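Local coordinates for protein putative sporulation-specific glycosylase YdhD (Bacillus subtilis subsp. subtilis str. 168, PDB 3CZ8) that is a putative sporulation glycosidase that probably hydrolyses glycosyl bonds with its family 18 glycoside hydrolase domain, the part of the longer protein present here, at residues Phe13-Asn18 with Ser33-Ile38; Ala125-Phe130 with Gly165-Gly170; Ile180-Trp185 with Ile217-Pro222; Ala188-Gly193 with Tyr226-Pro231; Pro197-Arg202 with Ser260-Ser265. The protein carries 1 engineered substitution. One frame throughout, in Å; residues are numbered along the deposited sequence. Where two conformers were deposited one is given.

Contacts 1, 2 and 3 belong to the glycoside hydrolase barrel. Contact 1 pairs its first two strands; contact 3, centred about 14 Å away, joins strands 177-181 and 217-220 of the same sheet, and the two touch where Phe13 meets Met181. Contact 2, about 25 Å between centres from contact 1, joins the start of helix 127-143 to the start of helix 168-174. Contacts 4 and 5, centres about 18 Å apart, attach the separate antiparallel sheet to the barrel, through the loop before helix 198-208 and through its first turn. Contacts 1 and 2 come first along the chain, whereas the segments of 3, 4 and 5 alternate, so one run of chain, 180-202, ties barrel to second sheet.

Contact 1 of 5, residues Phe13-Asn18 with Ser33-Ile38; sequences FYVLRN and SSSISI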
# COMPACT_ATOMS: atom_id res chain seq x y z
N PHE A 13 -1.76 5.55 9.79
CA PHE A 13 -0.80 5.04 10.75
C PHE A 13 -1.53 4.42 11.95
O PHE A 13 -2.38 5.06 12.57
CB PHE A 13 0.12 6.18 11.21
CG PHE A 13 1.26 5.75 12.09
CD1 PHE A 13 1.19 5.92 13.47
CD2 PHE A 13 2.41 5.18 11.54
CE1 PHE A 13 2.25 5.54 14.30
CE2 PHE A 13 3.47 4.79 12.36
CZ PHE A 13 3.39 4.97 13.74
N TYR A 14 -1.21 3.18 12.27
CA TYR A 14 -1.96 2.48 13.31
C TYR A 14 -1.08 1.89 14.39
O TYR A 14 0.08 1.55 14.16
CB TYR A 14 -2.94 1.45 12.71
CG TYR A 14 -2.34 0.10 12.35
CD1 TYR A 14 -2.58 -1.01 13.15
CD2 TYR A 14 -1.56 -0.06 11.20
CE1 TYR A 14 -2.06 -2.25 12.83
CE2 TYR A 14 -1.03 -1.31 10.87
CZ TYR A 14 -1.27 -2.40 11.69
OH TYR A 14 -0.75 -3.63 11.39
N VAL A 15 -1.64 1.78 15.59
CA VAL A 15 -0.89 1.44 16.78
C VAL A 15 -1.07 -0.03 17.17
O VAL A 15 -2.20 -0.51 17.29
CB VAL A 15 -1.25 2.41 17.94
CG1 VAL A 15 -0.63 1.98 19.25
CG2 VAL A 15 -0.79 3.82 17.60
N LEU A 16 0.05 -0.74 17.32
CA LEU A 16 0.08 -2.15 17.72
C LEU A 16 0.66 -2.24 19.11
O LEU A 16 1.89 -2.27 19.27
CB LEU A 16 0.95 -2.96 16.75
CG LEU A 16 0.47 -3.09 15.31
CD1 LEU A 16 1.63 -2.98 14.35
CD2 LEU A 16 -0.30 -4.39 15.11
N ARG A 17 -0.21 -2.28 20.12
CA ARG A 17 0.21 -2.20 21.52
C ARG A 17 1.17 -3.32 21.94
O ARG A 17 1.04 -4.46 21.50
CB ARG A 17 -1.01 -2.16 22.45
CG ARG A 17 -0.64 -1.97 23.92
CD ARG A 17 -1.82 -2.02 24.86
NE ARG A 17 -2.16 -0.68 25.32
CZ ARG A 17 -2.88 -0.42 26.40
NH1 ARG A 17 -3.35 -1.41 27.16
NH2 ARG A 17 -3.13 0.84 26.73
N ASN A 18 2.16 -2.94 22.76
CA ASN A 18 2.96 -3.86 23.57
C ASN A 18 2.01 -4.84 24.29
O ASN A 18 1.22 -4.41 25.13
CB ASN A 18 3.77 -3.04 24.58
CG ASN A 18 4.78 -3.87 25.37
OD1 ASN A 18 4.73 -5.10 25.40
ND2 ASN A 18 5.70 -3.18 26.02
N SER A 33 -7.33 0.96 23.18
CA SER A 33 -5.95 0.48 23.23
C SER A 33 -5.20 0.70 21.91
O SER A 33 -4.00 0.40 21.81
CB SER A 33 -5.96 -1.00 23.61
OG SER A 33 -4.68 -1.58 23.52
N SER A 34 -5.90 1.22 20.90
CA SER A 34 -5.30 1.43 19.59
C SER A 34 -5.82 2.70 18.94
O SER A 34 -6.80 3.29 19.40
CB SER A 34 -5.54 0.23 18.68
OG SER A 34 -4.77 0.32 17.49
N SER A 35 -5.16 3.12 17.87
CA SER A 35 -5.61 4.29 17.12
C SER A 35 -5.28 4.15 15.64
O SER A 35 -4.45 3.33 15.26
CB SER A 35 -5.02 5.59 17.70
OG SER A 35 -3.61 5.54 17.76
N ILE A 36 -5.97 4.95 14.82
CA ILE A 36 -5.69 5.05 13.40
C ILE A 36 -5.58 6.54 13.11
O ILE A 36 -6.50 7.30 13.39
CB ILE A 36 -6.81 4.39 12.55
CG1 ILE A 36 -6.64 2.87 12.54
CG2 ILE A 36 -6.82 4.92 11.12
CD1 ILE A 36 -7.87 2.12 12.06
N SER A 37 -4.43 6.96 12.58
CA SER A 37 -4.25 8.35 12.17
C SER A 37 -4.44 8.46 10.67
O SER A 37 -3.60 8.01 9.89
CB SER A 37 -2.88 8.88 12.60
OG SER A 37 -2.57 8.48 13.93
N ILE A 38 -5.53 9.08 10.27
CA ILE A 38 -5.88 9.22 8.89
C ILE A 38 -5.17 10.36 8.20
O ILE A 38 -5.27 11.46 8.62
CB ILE A 38 -7.38 9.36 8.71
CG1 ILE A 38 -8.10 8.16 9.27
CG2 ILE A 38 -7.73 9.49 7.29
CD1 ILE A 38 -9.44 8.41 9.59
O HOH W 1 -2.62 6.12 15.23
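Phe13 O is held by two donors: Ser37 N across the strand pair at 2.8 Å, and a water that donates to it at 2.9 Å. The same water reaches the hydroxyls of Ser35 and Ser37, so two short polar side chains on one strand gather a water against the carbonyl of the other; Ser37 OG also bonds Thr116. Phe13 N returns a bond to Ser37 O, and Val15 N donates to Ser35 O at 3.2 Å, the last backbone bond of the pairing. Beyond it a side chain takes over. Ser34 OG, anti to its own backbone N (chi1 -170°), reaches Val15 O at 2.7 Å, in the carbonyl plane and on a lone pair. Apolar contact is slight: Tyr14 CB rests on Ile36 CG1 at 4.0 Å, while the Tyr14 hydroxyl bonds Glu248 of the second subunit. Toward the end of strand 9-17, Ser33 OG lies over one face of the Arg17 guanidinium, offset toward its rim and 3.2 Å from Arg17 CD, and bonds weakly to Gln273 of the second subunit. An alanine in place of Arg17 would probably leave Ser33 OG without this flat cover and Gln301 without its weak bond from Arg17 NE. The antiparallel pair is the start of the family 18 barrel, an eight-stranded ring of TIM-barrel type whose first strand runs against both its neighbours.

Contact 2 of 5, residues Ala125-Phe130 with Gly165-Gly170; sequences ADRDLF and GYDYGG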
# COMPACT_ATOMS: atom_id res chain seq x y z
N ALA A 125 15.18 27.01 14.39
CA ALA A 125 14.90 28.27 15.08
C ALA A 125 13.51 28.27 15.71
O ALA A 125 13.25 29.02 16.66
CB ALA A 125 15.05 29.43 14.12
N ASP A 126 12.63 27.43 15.17
CA ASP A 126 11.24 27.35 15.59
C ASP A 126 10.99 26.24 16.61
O ASP A 126 9.86 25.78 16.75
CB ASP A 126 10.36 27.08 14.36
CG ASP A 126 10.32 28.25 13.40
OD1 ASP A 126 10.79 29.35 13.76
OD2 ASP A 126 9.79 28.07 12.29
N ARG A 127 12.04 25.85 17.33
CA ARG A 127 11.94 24.69 18.20
C ARG A 127 11.11 24.93 19.47
O ARG A 127 10.27 24.09 19.82
CB ARG A 127 13.34 24.10 18.48
CG ARG A 127 14.15 24.66 19.63
CD ARG A 127 14.33 23.62 20.71
NE ARG A 127 14.85 22.36 20.19
CZ ARG A 127 15.47 21.43 20.91
NH1 ARG A 127 15.69 21.60 22.21
NH2 ARG A 127 15.89 20.32 20.32
N ASP A 128 11.30 26.08 20.11
CA ASP A 128 10.54 26.44 21.29
C ASP A 128 9.15 26.94 20.91
O ASP A 128 8.20 26.81 21.69
CB ASP A 128 11.32 27.47 22.13
CG ASP A 128 12.51 26.85 22.85
OD1 ASP A 128 13.32 27.61 23.43
OD2 ASP A 128 12.63 25.61 22.84
N LEU A 129 9.03 27.49 19.71
CA LEU A 129 7.74 27.94 19.18
C LEU A 129 6.84 26.77 18.82
O LEU A 129 5.61 26.86 18.95
CB LEU A 129 7.94 28.84 17.95
CG LEU A 129 8.70 30.15 18.17
CD1 LEU A 129 9.00 30.80 16.83
CD2 LEU A 129 7.93 31.12 19.07
N PHE A 130 7.45 25.68 18.37
CA PHE A 130 6.73 24.44 18.06
C PHE A 130 6.21 23.80 19.35
O PHE A 130 5.05 23.41 19.40
CB PHE A 130 7.63 23.46 17.28
CG PHE A 130 6.90 22.25 16.75
CD1 PHE A 130 7.54 21.02 16.68
CD2 PHE A 130 5.58 22.33 16.31
CE1 PHE A 130 6.89 19.89 16.19
CE2 PHE A 130 4.92 21.21 15.83
CZ PHE A 130 5.57 19.99 15.76
N GLY A 165 14.62 21.23 15.56
CA GLY A 165 13.26 21.73 15.77
C GLY A 165 12.35 20.86 16.63
O GLY A 165 11.25 21.29 17.02
N TYR A 166 12.80 19.65 16.95
CA TYR A 166 12.03 18.68 17.72
C TYR A 166 12.64 18.45 19.09
O TYR A 166 13.51 17.60 19.27
CB TYR A 166 11.88 17.37 16.94
CG TYR A 166 11.27 17.58 15.58
CD1 TYR A 166 9.90 17.79 15.43
CD2 TYR A 166 12.07 17.61 14.43
CE1 TYR A 166 9.33 18.00 14.19
CE2 TYR A 166 11.51 17.83 13.17
CZ TYR A 166 10.14 18.02 13.07
OH TYR A 166 9.56 18.23 11.85
N ASP A 167 12.16 19.23 20.06
CA ASP A 167 12.57 19.09 21.44
C ASP A 167 11.81 17.93 22.06
O ASP A 167 10.64 18.08 22.39
CB ASP A 167 12.27 20.40 22.18
CG ASP A 167 12.75 20.40 23.62
OD1 ASP A 167 12.53 21.42 24.31
OD2 ASP A 167 13.35 19.40 24.08
N TYR A 168 12.47 16.79 22.24
CA TYR A 168 11.83 15.57 22.78
C TYR A 168 11.26 15.75 24.19
O TYR A 168 10.17 15.26 24.48
CB TYR A 168 12.80 14.38 22.77
CG TYR A 168 12.78 13.54 21.50
CD1 TYR A 168 12.47 14.09 20.26
CD2 TYR A 168 13.11 12.18 21.55
CE1 TYR A 168 12.47 13.31 19.10
CE2 TYR A 168 13.12 11.40 20.40
CZ TYR A 168 12.80 11.97 19.18
OH TYR A 168 12.82 11.19 18.05
N GLY A 169 12.01 16.44 25.05
CA GLY A 169 11.61 16.64 26.44
C GLY A 169 10.46 17.61 26.56
O GLY A 169 9.55 17.41 27.38
N GLY A 170 10.49 18.66 25.74
CA GLY A 170 9.42 19.65 25.70
C GLY A 170 8.15 19.16 25.03
O GLY A 170 7.04 19.51 25.46
O HOH W 2 9.95 21.11 19.76
O HOH W 3 11.15 23.32 23.57
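Arg127 and Asp167 meet as stacked flat groups, their guanidinium and carboxylate planes 6° apart. Asp167 CB sits over the centre of the guanidinium, and Arg127 NH1 is 3.7 Å from Asp167 OD2, a long salt bridge of charges alone because no N-H points at the oxygen. Arg127, modelled here in one of two conformers, has CG wedged between its backbone N and carbonyl carbon (chi1 87°) and bends again at chi2 and chi3; in this conformer NE bonds Arg164 O and NH2 pairs with Asp158. Asp167 CG is anti to its backbone N (chi1 -176°), and OD2 weakly caps helix 168-174 at Gly169 N and Gly170 N. A water joins Asp167 OD1 to Asp128 OD2, which would probably ease the repulsion between the two carboxylates. Arg127 CB packs on Gly165 CA at 3.6 Å. The Phe130 ring presents its edge to Gly165 O and brings Phe130 CE1 to 3.7 Å from Tyr166 CE1. An alanine at Phe130 would probably open a gap beside the Tyr166 ring and let it shift. Tyr166 OH bonds Phe119 O, next to Glu120, the predicted proton donor, so this junction of loop and helix start borders the probable active site of a family 18 barrel.

Contact 3 of 5, residues Ile180-Trp185 with Ile217-Pro222; sequences IMAYDW and IIIGVP
Gly220 lies so close under Met181 that a beta carbon on it would fall 2.5 Å from Met181 CE, a clash, and hence glycine suits the place. The Met181 chain, bent at chi2 and chi3, curls its methyl back to within 3.8 Å of Gly220 CA. Equally unusual is the backbone opposite: Met181 and Ala182 are the centres of two successive inverse gamma turns, which end the strand and turn the chain aside. Before them the parallel pairing is regular. Ile180 N donates to Ile218 O at 2.8 Å, nearly along the C=O axis, and Gly220 N to Ile180 O at 2.7 Å. After them it frays: Ala182 N has weak bonds to both Ile180 O and Gly220 O. A water donating to Ala182 O and to Gly220 O bridges the two backbones here. On the face away from Met181, Ile180 CD1 packs against Ile217 CG2, and Ala182 CB against Ile219 CG2 at 3.9 Å. Ile180 and Ile217 reach Thr208 of helix 198-208, the crossover helix of this beta-alpha-beta unit, and Ile219 reaches helix 285-297. Past the strand ends, Tyr183 CB meets Pro222 CG at 3.6 Å, and the ring edge faces Gly220 O. The side chain of Met181 is about 6 Å from that of Glu120, the predicted proton donor. Strong bonds within the barrel thus give way to weak ones and a water at its rim, where the backbone is shaped by turns near the probable catalytic site.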
# COMPACT_ATOMS: atom_id res chain seq x y z
N ILE A 180 7.48 7.89 17.24
CA ILE A 180 8.84 8.12 16.76
C ILE A 180 9.03 7.38 15.46
O ILE A 180 8.90 6.17 15.41
CB ILE A 180 9.91 7.71 17.80
CG1 ILE A 180 9.78 8.57 19.06
CG2 ILE A 180 11.32 7.86 17.20
CD1 ILE A 180 10.59 8.08 20.19
N MET A 181 9.31 8.13 14.40
CA MET A 181 9.44 7.53 13.08
C MET A 181 10.85 7.01 12.87
O MET A 181 11.69 7.65 12.23
CB MET A 181 8.97 8.52 12.00
CG MET A 181 7.51 9.00 12.17
SD MET A 181 6.19 7.73 12.10
CE MET A 181 6.02 7.24 13.77
N ALA A 182 11.11 5.83 13.45
CA ALA A 182 12.45 5.26 13.54
C ALA A 182 12.82 4.46 12.29
O ALA A 182 12.89 3.23 12.32
CB ALA A 182 12.57 4.40 14.79
N TYR A 183 13.05 5.19 11.20
CA TYR A 183 13.44 4.61 9.91
C TYR A 183 14.05 5.69 9.03
O TYR A 183 14.10 6.85 9.43
CB TYR A 183 12.24 3.96 9.19
CG TYR A 183 11.01 4.83 9.07
CD1 TYR A 183 10.90 5.78 8.05
CD2 TYR A 183 9.95 4.69 9.95
CE1 TYR A 183 9.78 6.58 7.94
CE2 TYR A 183 8.81 5.49 9.84
CZ TYR A 183 8.74 6.43 8.83
OH TYR A 183 7.63 7.23 8.71
N ASP A 184 14.49 5.29 7.83
CA ASP A 184 15.13 6.18 6.85
C ASP A 184 16.49 6.71 7.27
O ASP A 184 16.89 7.81 6.88
CB ASP A 184 14.20 7.33 6.39
CG ASP A 184 13.20 6.89 5.34
OD1 ASP A 184 13.20 5.69 4.98
OD2 ASP A 184 12.42 7.74 4.87
N TRP A 185 17.21 5.91 8.07
CA TRP A 185 18.63 6.14 8.33
C TRP A 185 19.42 6.00 7.03
O TRP A 185 20.44 6.67 6.83
CB TRP A 185 19.16 5.18 9.39
CG TRP A 185 19.01 5.72 10.79
CD1 TRP A 185 19.78 6.68 11.39
CD2 TRP A 185 18.01 5.35 11.75
NE1 TRP A 185 19.33 6.92 12.66
CE2 TRP A 185 18.24 6.12 12.91
CE3 TRP A 185 16.94 4.44 11.74
CZ2 TRP A 185 17.45 6.01 14.06
CZ3 TRP A 185 16.16 4.32 12.89
CH2 TRP A 185 16.41 5.11 14.03
N ILE A 217 5.64 6.45 24.43
CA ILE A 217 6.54 6.20 23.30
C ILE A 217 6.05 5.08 22.38
O ILE A 217 5.90 3.94 22.81
CB ILE A 217 7.99 5.90 23.77
CG1 ILE A 217 8.52 7.04 24.66
CG2 ILE A 217 8.91 5.68 22.58
CD1 ILE A 217 9.84 6.72 25.37
N ILE A 218 5.84 5.42 21.11
CA ILE A 218 5.48 4.44 20.09
C ILE A 218 6.59 4.45 19.04
O ILE A 218 6.93 5.50 18.50
CB ILE A 218 4.09 4.76 19.45
CG1 ILE A 218 2.95 4.53 20.46
CG2 ILE A 218 3.84 3.92 18.21
CD1 ILE A 218 2.52 5.75 21.24
N ILE A 219 7.18 3.28 18.79
CA ILE A 219 8.21 3.15 17.75
C ILE A 219 7.58 2.80 16.39
O ILE A 219 7.10 1.69 16.17
CB ILE A 219 9.32 2.12 18.14
CG1 ILE A 219 9.93 2.45 19.52
CG2 ILE A 219 10.40 2.03 17.06
CD1 ILE A 219 10.60 3.84 19.64
N GLY A 220 7.58 3.78 15.48
CA GLY A 220 7.09 3.56 14.12
C GLY A 220 8.06 2.74 13.29
O GLY A 220 9.27 2.95 13.35
N VAL A 221 7.53 1.78 12.53
CA VAL A 221 8.35 0.92 11.66
C VAL A 221 8.35 1.45 10.20
O VAL A 221 7.46 2.22 9.83
CB VAL A 221 7.91 -0.57 11.73
CG1 VAL A 221 7.99 -1.11 13.18
CG2 VAL A 221 6.54 -0.79 11.11
N PRO A 222 9.38 1.08 9.39
CA PRO A 222 9.47 1.57 8.01
C PRO A 222 8.26 1.29 7.13
O PRO A 222 7.65 0.23 7.22
CB PRO A 222 10.68 0.83 7.45
CG PRO A 222 11.48 0.45 8.62
CD PRO A 222 10.52 0.20 9.72
O HOH W 4 11.45 1.08 13.19

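Contact 4 of 5, residues Ala188-Gly193 with Tyr226-Pro231; sequences AGSEPG and YDWIIP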
# COMPACT_ATOMS: atom_id res chain seq x y z
N ALA A 188 16.27 6.93 -0.20
CA ALA A 188 16.40 7.09 -1.66
C ALA A 188 17.49 8.09 -2.09
O ALA A 188 18.06 7.96 -3.17
CB ALA A 188 15.05 7.47 -2.28
N GLY A 189 17.75 9.07 -1.24
CA GLY A 189 18.77 10.08 -1.51
C GLY A 189 20.07 9.84 -0.76
O GLY A 189 20.84 10.78 -0.55
N SER A 190 20.31 8.59 -0.35
CA SER A 190 21.55 8.25 0.35
C SER A 190 22.26 7.01 -0.23
O SER A 190 21.78 6.39 -1.17
CB SER A 190 21.29 8.07 1.85
OG SER A 190 20.80 6.77 2.14
N GLU A 191 23.42 6.70 0.36
CA GLU A 191 24.16 5.46 0.13
C GLU A 191 23.35 4.28 0.68
O GLU A 191 22.64 4.44 1.69
CB GLU A 191 25.51 5.58 0.85
CG GLU A 191 26.50 4.42 0.72
CD GLU A 191 27.45 4.56 -0.46
OE1 GLU A 191 28.05 5.65 -0.63
OE2 GLU A 191 27.60 3.58 -1.22
N PRO A 192 23.40 3.11 0.01
CA PRO A 192 22.78 1.87 0.51
C PRO A 192 23.14 1.46 1.93
O PRO A 192 24.29 1.57 2.34
CB PRO A 192 23.24 0.81 -0.50
CG PRO A 192 24.36 1.45 -1.27
CD PRO A 192 24.00 2.88 -1.32
N GLY A 193 22.13 0.99 2.66
CA GLY A 193 22.29 0.50 4.03
C GLY A 193 20.93 0.26 4.68
O GLY A 193 19.90 0.58 4.08
N TYR A 226 14.41 -0.07 0.19
CA TYR A 226 14.99 0.61 -0.98
C TYR A 226 15.85 -0.28 -1.85
O TYR A 226 16.51 -1.19 -1.35
CB TYR A 226 15.75 1.89 -0.59
CG TYR A 226 14.90 2.93 0.11
CD1 TYR A 226 14.15 3.86 -0.60
CD2 TYR A 226 14.84 2.97 1.50
CE1 TYR A 226 13.36 4.80 0.05
CE2 TYR A 226 14.06 3.90 2.17
CZ TYR A 226 13.33 4.81 1.44
OH TYR A 226 12.56 5.73 2.11
N ASP A 227 15.84 0.01 -3.14
CA ASP A 227 16.64 -0.69 -4.14
C ASP A 227 17.62 0.30 -4.76
O ASP A 227 17.22 1.16 -5.55
CB ASP A 227 15.70 -1.25 -5.23
CG ASP A 227 16.36 -2.28 -6.12
OD1 ASP A 227 15.63 -3.14 -6.66
OD2 ASP A 227 17.60 -2.27 -6.29
N TRP A 228 18.89 0.17 -4.40
CA TRP A 228 19.96 1.07 -4.87
C TRP A 228 20.82 0.39 -5.94
O TRP A 228 21.13 -0.79 -5.81
CB TRP A 228 20.91 1.41 -3.73
CG TRP A 228 20.41 2.29 -2.62
CD1 TRP A 228 20.48 3.65 -2.56
CD2 TRP A 228 19.85 1.86 -1.37
NE1 TRP A 228 19.97 4.11 -1.38
CE2 TRP A 228 19.58 3.03 -0.62
CE3 TRP A 228 19.55 0.61 -0.81
CZ2 TRP A 228 19.02 2.98 0.66
CZ3 TRP A 228 19.00 0.57 0.46
CH2 TRP A 228 18.73 1.75 1.19
N ILE A 229 21.23 1.13 -6.96
CA ILE A 229 22.28 0.65 -7.87
C ILE A 229 23.66 0.90 -7.23
O ILE A 229 24.04 2.05 -7.00
CB ILE A 229 22.19 1.29 -9.29
CG1 ILE A 229 21.01 0.73 -10.08
CG2 ILE A 229 23.47 1.02 -10.10
CD1 ILE A 229 19.86 1.70 -10.25
N ILE A 230 24.38 -0.19 -6.91
CA ILE A 230 25.75 -0.05 -6.41
C ILE A 230 26.74 0.22 -7.56
O ILE A 230 26.35 0.15 -8.73
CB ILE A 230 26.18 -1.13 -5.37
CG1 ILE A 230 25.85 -2.55 -5.83
CG2 ILE A 230 25.56 -0.82 -4.01
CD1 ILE A 230 26.41 -3.63 -4.92
N PRO A 231 28.04 0.40 -7.26
CA PRO A 231 28.69 1.67 -7.39
C PRO A 231 27.70 2.86 -7.41
O PRO A 231 27.20 3.26 -8.46
CB PRO A 231 29.54 1.46 -8.65
CG PRO A 231 29.89 -0.14 -8.53
CD PRO A 231 29.08 -0.63 -7.28
O HOH W 5 13.40 8.19 0.52
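Pro192 lies over the face of the Trp228 indole, its CA 3.5 Å from the centroid of the six-membered ring and only 14° off the ring normal, a true CH-pi contact. The proline ring crosses the indole obliquely, so that Pro192 CB also touches Trp228 CD2 at 3.7 Å and CD approaches the five-membered ring. Glu191 O and Gly193 N extend this cover on the same face, offset toward the rim. Tyr226 CB rests against the opposite face, 3.4 Å from the plane, so the indole is sandwiched between the loop and its own strand. Trp228 NE1 makes a weak bond to His187 O. At the far side of the proline, Pro192 CG meets Ile230 CG2 at 3.8 Å. The second aromatic group, Tyr226, has the backbone N of Ala188 over one face, 3.6 Å above the plane and toward the rim, and Ala188 CB is 3.9 Å from Tyr226 CE1. A water accepts from Ala188 N and donates to Tyr226 OH, whose stronger partner is Asp184. The strand 225-229 belongs to an antiparallel sheet consistent with the insertion domain of many family 18 chitinases. The CA-H of Pro192 is likely to be slightly polarised, which matches it to an electron-rich indole, and the attachment of the loop to this strand probably owes much to dispersion and weak polarisation.

Contact 5 of 5, residues Pro197-Arg202 with Ser260-Ser265; sequences PITEIR and SAEYQS
The start of helix 198-208 meets a tight hairpin loop of the antiparallel sheet where Ile198 N donates to Tyr263 O at 2.9 Å. The bond is nearly straight at the hydrogen (173°), and it engages an amide in the first turn of the helix, where backbone N-H groups have no carbonyl of an earlier turn to meet. Pro197 is the N-cap residue; a proline, with no N-H of its own, is tolerated right before the helix, and Pro197 CA sits 3.6 Å from Tyr263 O in a C-H to oxygen contact. Pro197 CB touches Tyr263 CD2 at 3.8 Å. The loop itself links strands 258-260 and 265-271, with 261-263 in helical backbone conformation and Gln264 turned left-handed. Ser260 OG accepts from Tyr263 N at 3.2 Å, an ST motif that braces the loop, and Gln264 NE2 donates to Ala261 O, the oxygen lying close to the amide plane. The carbonyl of Tyr263 is turned to the helix. This is the joint between the family 18 barrel, which owns the helix, and the second sheet. Ile198 and Gln264 run side by side, pointing the same way, with Ile198 CG2 3.7 Å from Gln264 CG, so the aliphatic part of the glutamine serves as an apolar surface while OE1 bonds Tyr259. Ile198 reaches on to Ile294 of helix 285-297. Thr199 CG2, anti to its carbonyl carbon, comes 3.4 Å from Glu262 O, and Thr199 OG1 lies at the edge of the Tyr263 ring, near its plane, 4.1 Å from Tyr263 CD2.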
# COMPACT_ATOMS: atom_id res chain seq x y z
N PRO A 197 18.25 0.24 11.31
CA PRO A 197 19.15 -0.66 12.02
C PRO A 197 18.85 -0.67 13.51
O PRO A 197 18.56 0.39 14.09
CB PRO A 197 20.54 -0.07 11.73
CG PRO A 197 20.31 1.34 11.37
CD PRO A 197 18.96 1.40 10.73
N ILE A 198 18.87 -1.85 14.11
CA ILE A 198 18.47 -2.04 15.51
C ILE A 198 19.42 -1.31 16.48
O ILE A 198 19.02 -0.95 17.60
CB ILE A 198 18.32 -3.56 15.85
CG1 ILE A 198 17.24 -3.78 16.93
CG2 ILE A 198 19.67 -4.21 16.17
CD1 ILE A 198 17.78 -4.06 18.32
N THR A 199 20.64 -1.08 16.02
CA THR A 199 21.65 -0.32 16.75
C THR A 199 21.24 1.14 16.91
O THR A 199 21.37 1.71 17.99
CB THR A 199 23.03 -0.42 16.04
OG1 THR A 199 22.89 -0.11 14.65
CG2 THR A 199 23.61 -1.82 16.17
N GLU A 200 20.70 1.74 15.85
CA GLU A 200 20.26 3.12 15.91
C GLU A 200 18.90 3.30 16.62
O GLU A 200 18.62 4.36 17.18
CB GLU A 200 20.25 3.75 14.52
CG GLU A 200 21.61 3.86 13.85
CD GLU A 200 22.63 4.65 14.66
OE1 GLU A 200 22.31 5.77 15.12
OE2 GLU A 200 23.77 4.15 14.82
N ILE A 201 18.07 2.25 16.57
CA ILE A 201 16.79 2.22 17.29
C ILE A 201 17.06 2.20 18.80
O ILE A 201 16.40 2.93 19.56
CB ILE A 201 15.93 0.99 16.85
CG1 ILE A 201 15.43 1.19 15.42
CG2 ILE A 201 14.73 0.76 17.79
CD1 ILE A 201 14.91 -0.08 14.80
N ARG A 202 18.03 1.38 19.21
CA ARG A 202 18.53 1.31 20.59
C ARG A 202 18.93 2.69 21.10
O ARG A 202 18.45 3.12 22.15
CB ARG A 202 19.74 0.36 20.65
CG ARG A 202 20.44 0.28 22.00
CD ARG A 202 19.97 -0.92 22.80
NE ARG A 202 20.18 -2.17 22.08
CZ ARG A 202 19.59 -3.32 22.38
NH1 ARG A 202 18.73 -3.40 23.39
NH2 ARG A 202 19.85 -4.40 21.65
N SER A 260 21.83 -9.20 8.22
CA SER A 260 22.90 -8.56 8.99
C SER A 260 22.71 -8.84 10.47
O SER A 260 21.63 -8.61 11.02
CB SER A 260 22.94 -7.06 8.73
OG SER A 260 23.93 -6.44 9.52
N ALA A 261 23.76 -9.36 11.11
CA ALA A 261 23.72 -9.68 12.53
C ALA A 261 23.78 -8.40 13.37
O ALA A 261 23.06 -8.27 14.36
CB ALA A 261 24.86 -10.62 12.90
N GLU A 262 24.65 -7.48 12.95
CA GLU A 262 24.85 -6.19 13.60
C GLU A 262 23.58 -5.34 13.53
O GLU A 262 23.12 -4.81 14.55
CB GLU A 262 26.02 -5.45 12.94
CG GLU A 262 26.39 -4.11 13.59
CD GLU A 262 27.34 -3.28 12.74
OE1 GLU A 262 27.37 -2.04 12.92
OE2 GLU A 262 28.05 -3.84 11.88
N TYR A 263 23.01 -5.24 12.34
CA TYR A 263 21.90 -4.33 12.08
C TYR A 263 20.52 -4.94 12.35
O TYR A 263 19.56 -4.20 12.55
CB TYR A 263 21.97 -3.80 10.64
CG TYR A 263 23.22 -3.02 10.31
CD1 TYR A 263 23.92 -3.25 9.13
CD2 TYR A 263 23.71 -2.03 11.17
CE1 TYR A 263 25.06 -2.53 8.80
CE2 TYR A 263 24.86 -1.31 10.86
CZ TYR A 263 25.53 -1.56 9.68
OH TYR A 263 26.66 -0.85 9.36
N GLN A 264 20.45 -6.27 12.38
CA GLN A 264 19.18 -7.03 12.43
C GLN A 264 18.22 -6.57 11.31
O GLN A 264 17.06 -6.23 11.56
CB GLN A 264 18.52 -6.97 13.82
CG GLN A 264 19.32 -7.65 14.93
CD GLN A 264 19.37 -9.15 14.80
OE1 GLN A 264 18.33 -9.82 14.74
NE2 GLN A 264 20.58 -9.71 14.78
N SER A 265 18.75 -6.55 10.09
CA SER A 265 18.04 -6.07 8.92
C SER A 265 18.33 -7.00 7.74
O SER A 265 19.49 -7.36 7.51
CB SER A 265 18.49 -4.64 8.58
OG SER A 265 18.29 -3.77 9.67